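Long-range contact in serine hydrolase CCSP0084 (Cycloclasticus sp. P1, PDB 4I3F), which probably hydrolyses esters and the carbon-carbon bonds of meta-cleavage products formed during the breakdown of polyaromatic hydrocarbons: residues His75-His89 against Ile102-Ile116. Sequence-based numbering, arbitrary orientation.
Sequences HCLAPDIAGFGLSQH and IWVQQQIDLLDAKGI
The carboxamide of Gln106 grips the backbone just beyond strand 75-79 with both of its ends. With CG anti to the backbone N (chi1 177°) and an extended chain, it reaches from the helix to accept from Ala82 N at OE1 (2.8 Å) and to donate from NE2 to Asp80 O (3.1 Å), in the carbonyl plane and on a lone pair. Asp80 O also accepts from Ser87 OG, above that plane, while NE2 has a further partner in Thr34 OG1. Were Gln106 replaced by an alanine, Ala82 N would probably lose its acceptor and Asp80 O one of its two donors, and the turn would be tied to the helix less firmly. One turn earlier in the helix, Trp103 NE1 meets Ala82 O at 2.8 Å, nearly in the ring plane, which fixes the indole's edge to the type II turn Ile81-Phe84. Ile81 CG2 sits over the indole face, 3.6 Å from the five-membered ring centroid, a CH-pi contact. Farther along the loop, Ile102 CD1 lies over one face of the His89 ring, offset toward the rim, as CG2 of the same isoleucine packs on Ala82 CB. Along the strand, Pro79 CG rests on Leu110 CD2 (3.8 Å), and Leu77 CD1 meets Ile116 CD1 tip to tip just past the Schellman motif at Gly115. Lys114 and His75 both turn their polar ends to Glu38. Helix 96-113 thus packs over part of one face of the alpha/beta hydrolase sheet, with Leu110 on strand 23-29 and Gln107 on strand 46-50, while helix 208-217 touches Phe84 and Trp103.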
loop_
_atom_site.group_PDB
_atom_site.type_symbol
_atom_site.label_atom_id
_atom_site.label_comp_id
_atom_site.label_asym_id
_atom_site.label_seq_id
_atom_site.Cartn_x
_atom_site.Cartn_y
_atom_site.Cartn_z
ATOM N N HIS A 75 6.486 -2.532 16.823
ATOM C CA HIS A 75 5.281 -3.350 16.753
ATOM C C HIS A 75 4.651 -3.140 15.393
ATOM O O HIS A 75 4.117 -2.069 15.108
ATOM C CB HIS A 75 4.303 -2.933 17.856
ATOM C CG HIS A 75 2.989 -3.652 17.814
ATOM N ND1 HIS A 75 1.888 -3.224 18.525
ATOM C CD2 HIS A 75 2.594 -4.762 17.143
ATOM C CE1 HIS A 75 0.872 -4.038 18.295
ATOM N NE2 HIS A 75 1.276 -4.982 17.464
ATOM N N CYS A 76 4.706 -4.161 14.542
ATOM C CA CYS A 76 4.184 -4.035 13.186
ATOM C C CYS A 76 2.790 -4.621 13.042
ATOM O O CYS A 76 2.540 -5.747 13.472
ATOM C CB CYS A 76 5.122 -4.727 12.199
ATOM S SG CYS A 76 6.751 -3.956 12.099
ATOM N N LEU A 77 1.892 -3.851 12.425
ATOM C CA LEU A 77 0.561 -4.329 12.077
ATOM C C LEU A 77 0.405 -4.215 10.562
ATOM O O LEU A 77 0.570 -3.133 9.999
ATOM C CB LEU A 77 -0.520 -3.511 12.794
ATOM C CG LEU A 77 -0.419 -3.542 14.322
ATOM C CD1 LEU A 77 0.391 -2.366 14.849
ATOM C CD2 LEU A 77 -1.805 -3.579 14.955
ATOM N N ALA A 78 0.113 -5.335 9.902
ATOM C CA ALA A 78 -0.046 -5.345 8.445
ATOM C C ALA A 78 -1.327 -6.070 8.070
ATOM O O ALA A 78 -1.339 -7.295 7.943
ATOM C CB ALA A 78 1.151 -6.019 7.783
ATOM N N PRO A 79 -2.423 -5.322 7.911
ATOM C CA PRO A 79 -3.692 -5.983 7.596
ATOM C C PRO A 79 -3.902 -6.186 6.098
ATOM O O PRO A 79 -3.347 -5.432 5.289
ATOM C CB PRO A 79 -4.721 -4.975 8.103
ATOM C CG PRO A 79 -4.034 -3.613 7.854
ATOM C CD PRO A 79 -2.592 -3.884 8.213
ATOM N N ASP A 80 -4.695 -7.192 5.738
ATOM C CA ASP A 80 -5.272 -7.231 4.402
ATOM C C ASP A 80 -6.280 -6.090 4.360
ATOM O O ASP A 80 -7.150 -5.973 5.229
ATOM C CB ASP A 80 -5.979 -8.560 4.111
ATOM C CG ASP A 80 -5.013 -9.719 3.871
ATOM O OD1 ASP A 80 -3.780 -9.508 3.867
ATOM O OD2 ASP A 80 -5.501 -10.856 3.676
ATOM N N ILE A 81 -6.144 -5.230 3.362
ATOM C CA ILE A 81 -7.013 -4.071 3.230
ATOM C C ILE A 81 -8.365 -4.563 2.721
ATOM O O ILE A 81 -8.438 -5.567 2.009
ATOM C CB ILE A 81 -6.334 -3.022 2.321
ATOM C CG1 ILE A 81 -5.071 -2.498 3.008
ATOM C CG2 ILE A 81 -7.248 -1.855 2.005
ATOM C CD1 ILE A 81 -4.211 -1.622 2.114
ATOM N N ALA A 82 -9.439 -3.890 3.128
ATOM C CA ALA A 82 -10.789 -4.355 2.828
ATOM C C ALA A 82 -10.960 -4.617 1.336
ATOM O O ALA A 82 -10.516 -3.820 0.499
ATOM C CB ALA A 82 -11.829 -3.357 3.338
ATOM N N GLY A 83 -11.566 -5.752 1.010
ATOM C CA GLY A 83 -11.741 -6.143 -0.376
ATOM C C GLY A 83 -10.592 -6.972 -0.916
ATOM O O GLY A 83 -10.702 -7.556 -1.998
ATOM N N PHE A 84 -9.481 -7.019 -0.186
ATOM C CA PHE A 84 -8.310 -7.786 -0.627
ATOM C C PHE A 84 -8.098 -8.958 0.308
ATOM O O PHE A 84 -8.463 -8.883 1.480
ATOM C CB PHE A 84 -7.039 -6.934 -0.581
ATOM C CG PHE A 84 -6.994 -5.836 -1.605
ATOM C CD1 PHE A 84 -6.424 -6.061 -2.848
ATOM C CD2 PHE A 84 -7.501 -4.573 -1.315
ATOM C CE1 PHE A 84 -6.364 -5.049 -3.800
ATOM C CE2 PHE A 84 -7.449 -3.557 -2.261
ATOM C CZ PHE A 84 -6.885 -3.799 -3.506
ATOM N N GLY A 85 -7.491 -10.025 -0.204
ATOM C CA GLY A 85 -7.102 -11.165 0.614
ATOM C C GLY A 85 -8.216 -11.710 1.479
ATOM O O GLY A 85 -9.305 -11.983 0.987
ATOM N N LEU A 86 -7.953 -11.828 2.777
ATOM C CA LEU A 86 -8.922 -12.403 3.703
ATOM C C LEU A 86 -9.668 -11.324 4.488
ATOM O O LEU A 86 -10.189 -11.583 5.581
ATOM C CB LEU A 86 -8.231 -13.377 4.658
ATOM C CG LEU A 86 -7.637 -14.602 3.972
ATOM C CD1 LEU A 86 -6.813 -15.401 4.966
ATOM C CD2 LEU A 86 -8.732 -15.463 3.384
ATOM N N SER A 87 -9.726 -10.120 3.925
ATOM C CA SER A 87 -10.530 -9.049 4.514
ATOM C C SER A 87 -11.690 -8.646 3.603
ATOM O O SER A 87 -11.902 -7.456 3.340
ATOM C CB SER A 87 -9.659 -7.834 4.826
ATOM O OG SER A 87 -8.729 -8.135 5.854
ATOM N N GLN A 88 -12.438 -9.635 3.124
ATOM C CA GLN A 88 -13.567 -9.343 2.259
ATOM C C GLN A 88 -14.615 -8.491 2.972
ATOM O O GLN A 88 -14.955 -8.725 4.130
ATOM C CB GLN A 88 -14.165 -10.634 1.706
ATOM C CG GLN A 88 -13.174 -11.396 0.832
ATOM C CD GLN A 88 -12.668 -10.560 -0.336
ATOM O OE1 GLN A 88 -13.439 -10.165 -1.203
ATOM N NE2 GLN A 88 -11.364 -10.289 -0.359
ATOM N N HIS A 89 -15.107 -7.486 2.259
ATOM C CA HIS A 89 -16.123 -6.596 2.802
ATOM C C HIS A 89 -17.462 -7.316 2.788
ATOM O O HIS A 89 -17.700 -8.202 1.963
ATOM C CB HIS A 89 -16.188 -5.287 2.001
ATOM C CG HIS A 89 -16.894 -4.178 2.720
ATOM N ND1 HIS A 89 -18.245 -3.944 2.587
ATOM C CD2 HIS A 89 -16.433 -3.239 3.581
ATOM C CE1 HIS A 89 -18.590 -2.915 3.341
ATOM N NE2 HIS A 89 -17.506 -2.465 3.949
ATOM N N ILE A 102 -14.221 3.408 3.077
ATOM C CA ILE A 102 -14.096 2.121 3.765
ATOM C C ILE A 102 -12.665 1.833 4.244
ATOM O O ILE A 102 -12.467 1.364 5.375
ATOM C CB ILE A 102 -14.586 0.962 2.857
ATOM C CG1 ILE A 102 -16.109 0.915 2.821
ATOM C CG2 ILE A 102 -14.025 -0.372 3.331
ATOM C CD1 ILE A 102 -16.686 0.021 1.722
ATOM N N TRP A 103 -11.681 2.091 3.388
ATOM C CA TRP A 103 -10.276 1.815 3.715
ATOM C C TRP A 103 -9.778 2.687 4.869
ATOM O O TRP A 103 -9.051 2.209 5.752
ATOM C CB TRP A 103 -9.403 1.988 2.472
ATOM C CG TRP A 103 -9.673 0.936 1.415
ATOM C CD1 TRP A 103 -10.086 -0.348 1.630
ATOM C CD2 TRP A 103 -9.572 1.092 -0.012
ATOM N NE1 TRP A 103 -10.225 -1.008 0.430
ATOM C CE2 TRP A 103 -9.923 -0.146 -0.593
ATOM C CE3 TRP A 103 -9.218 2.156 -0.853
ATOM C CZ2 TRP A 103 -9.927 -0.352 -1.979
ATOM C CZ3 TRP A 103 -9.225 1.951 -2.228
ATOM C CH2 TRP A 103 -9.584 0.712 -2.777
ATOM N N VAL A 104 -10.177 3.958 4.867
ATOM C CA VAL A 104 -9.833 4.869 5.956
ATOM C C VAL A 104 -10.465 4.383 7.263
ATOM O O VAL A 104 -9.763 4.202 8.260
ATOM C CB VAL A 104 -10.236 6.332 5.626
ATOM C CG1 VAL A 104 -10.124 7.238 6.857
ATOM C CG2 VAL A 104 -9.361 6.870 4.485
ATOM N N GLN A 105 -11.776 4.140 7.264
ATOM C CA GLN A 105 -12.443 3.724 8.498
ATOM C C GLN A 105 -11.921 2.375 8.998
ATOM O O GLN A 105 -11.831 2.141 10.207
ATOM C CB GLN A 105 -13.974 3.699 8.343
ATOM C CG GLN A 105 -14.713 3.549 9.668
ATOM C CD GLN A 105 -14.432 4.701 10.625
ATOM O OE1 GLN A 105 -14.534 5.867 10.250
ATOM N NE2 GLN A 105 -14.089 4.376 11.869
ATOM N N GLN A 106 -11.564 1.488 8.075
ATOM C CA GLN A 106 -10.996 0.198 8.461
ATOM C C GLN A 106 -9.755 0.364 9.343
ATOM O O GLN A 106 -9.597 -0.335 10.351
ATOM C CB GLN A 106 -10.640 -0.635 7.225
ATOM C CG GLN A 106 -9.968 -1.975 7.583
ATOM C CD GLN A 106 -9.418 -2.708 6.379
ATOM O OE1 GLN A 106 -9.170 -2.108 5.330
ATOM N NE2 GLN A 106 -9.211 -4.014 6.522
ATOM N N GLN A 107 -8.872 1.289 8.982
ATOM C CA GLN A 107 -7.635 1.435 9.741
ATOM C C GLN A 107 -7.883 2.067 11.098
ATOM O O GLN A 107 -7.225 1.713 12.079
ATOM C CB GLN A 107 -6.587 2.235 8.950
ATOM C CG GLN A 107 -6.263 1.653 7.573
ATOM C CD GLN A 107 -6.139 0.139 7.586
ATOM O OE1 GLN A 107 -5.503 -0.434 8.461
ATOM N NE2 GLN A 107 -6.757 -0.513 6.617
ATOM N N ILE A 108 -8.830 3.001 11.163
ATOM C CA ILE A 108 -9.222 3.588 12.439
ATOM C C ILE A 108 -9.857 2.521 13.336
ATOM O O ILE A 108 -9.526 2.425 14.526
ATOM C CB ILE A 108 -10.197 4.761 12.252
ATOM C CG1 ILE A 108 -9.535 5.869 11.431
ATOM C CG2 ILE A 108 -10.658 5.301 13.603
ATOM C CD1 ILE A 108 -8.269 6.405 12.065
ATOM N N ASP A 109 -10.752 1.718 12.760
ATOM C CA ASP A 109 -11.387 0.627 13.497
ATOM C C ASP A 109 -10.363 -0.408 13.965
ATOM O O ASP A 109 -10.529 -1.007 15.031
ATOM C CB ASP A 109 -12.454 -0.061 12.643
ATOM C CG ASP A 109 -13.676 0.805 12.417
ATOM O OD1 ASP A 109 -13.867 1.791 13.167
ATOM O OD2 ASP A 109 -14.453 0.491 11.484
ATOM N N LEU A 110 -9.316 -0.621 13.174
ATOM C CA LEU A 110 -8.239 -1.539 13.561
ATOM C C LEU A 110 -7.444 -0.985 14.749
ATOM O O LEU A 110 -7.214 -1.689 15.731
ATOM C CB LEU A 110 -7.305 -1.798 12.375
ATOM C CG LEU A 110 -6.065 -2.670 12.600
ATOM C CD1 LEU A 110 -6.449 -4.049 13.117
ATOM C CD2 LEU A 110 -5.235 -2.802 11.324
ATOM N N LEU A 111 -7.015 0.272 14.652
ATOM C CA LEU A 111 -6.273 0.897 15.745
ATOM C C LEU A 111 -7.102 0.945 17.029
ATOM O O LEU A 111 -6.576 0.725 18.125
ATOM C CB LEU A 111 -5.796 2.300 15.347
ATOM C CG LEU A 111 -4.796 2.384 14.200
ATOM C CD1 LEU A 111 -4.476 3.841 13.871
ATOM C CD2 LEU A 111 -3.515 1.625 14.527
ATOM N N ASP A 112 -8.401 1.210 16.903
ATOM C CA ASP A 112 -9.263 1.248 18.074
ATOM C C ASP A 112 -9.363 -0.145 18.707
ATOM O O ASP A 112 -9.344 -0.292 19.926
ATOM C CB ASP A 112 -10.663 1.744 17.705
ATOM C CG ASP A 112 -10.720 3.240 17.447
ATOM O OD1 ASP A 112 -9.721 3.952 17.705
ATOM O OD2 ASP A 112 -11.792 3.703 16.997
ATOM N N ALA A 113 -9.459 -1.161 17.855
ATOM C CA ALA A 113 -9.579 -2.555 18.285
ATOM C C ALA A 113 -8.312 -3.079 18.964
ATOM O O ALA A 113 -8.362 -4.053 19.726
ATOM C CB ALA A 113 -9.915 -3.414 17.090
ATOM N N LYS A 114 -7.179 -2.449 18.665
ATOM C CA LYS A 114 -5.895 -2.833 19.247
ATOM C C LYS A 114 -5.491 -1.903 20.393
ATOM O O LYS A 114 -4.427 -2.081 21.007
ATOM C CB LYS A 114 -4.802 -2.832 18.171
ATOM C CG LYS A 114 -5.061 -3.796 17.025
ATOM C CD LYS A 114 -5.213 -5.228 17.517
ATOM C CE LYS A 114 -3.879 -5.881 17.778
ATOM N NZ LYS A 114 -4.015 -7.334 18.114
ATOM N N GLY A 115 -6.331 -0.911 20.683
ATOM C CA GLY A 115 -6.038 0.051 21.738
ATOM C C GLY A 115 -4.831 0.929 21.458
ATOM O O GLY A 115 -4.180 1.407 22.391
ATOM N N ILE A 116 -4.543 1.150 20.177
ATOM C CA ILE A 116 -3.399 1.966 19.782
ATOM C C ILE A 116 -3.842 3.390 19.462
ATOM O O ILE A 116 -4.599 3.615 18.512
ATOM C CB ILE A 116 -2.677 1.358 18.557
ATOM C CG1 ILE A 116 -2.027 0.020 18.936
ATOM C CG2 ILE A 116 -1.637 2.344 18.002
ATOM C CD1 ILE A 116 -1.505 -0.786 17.748
#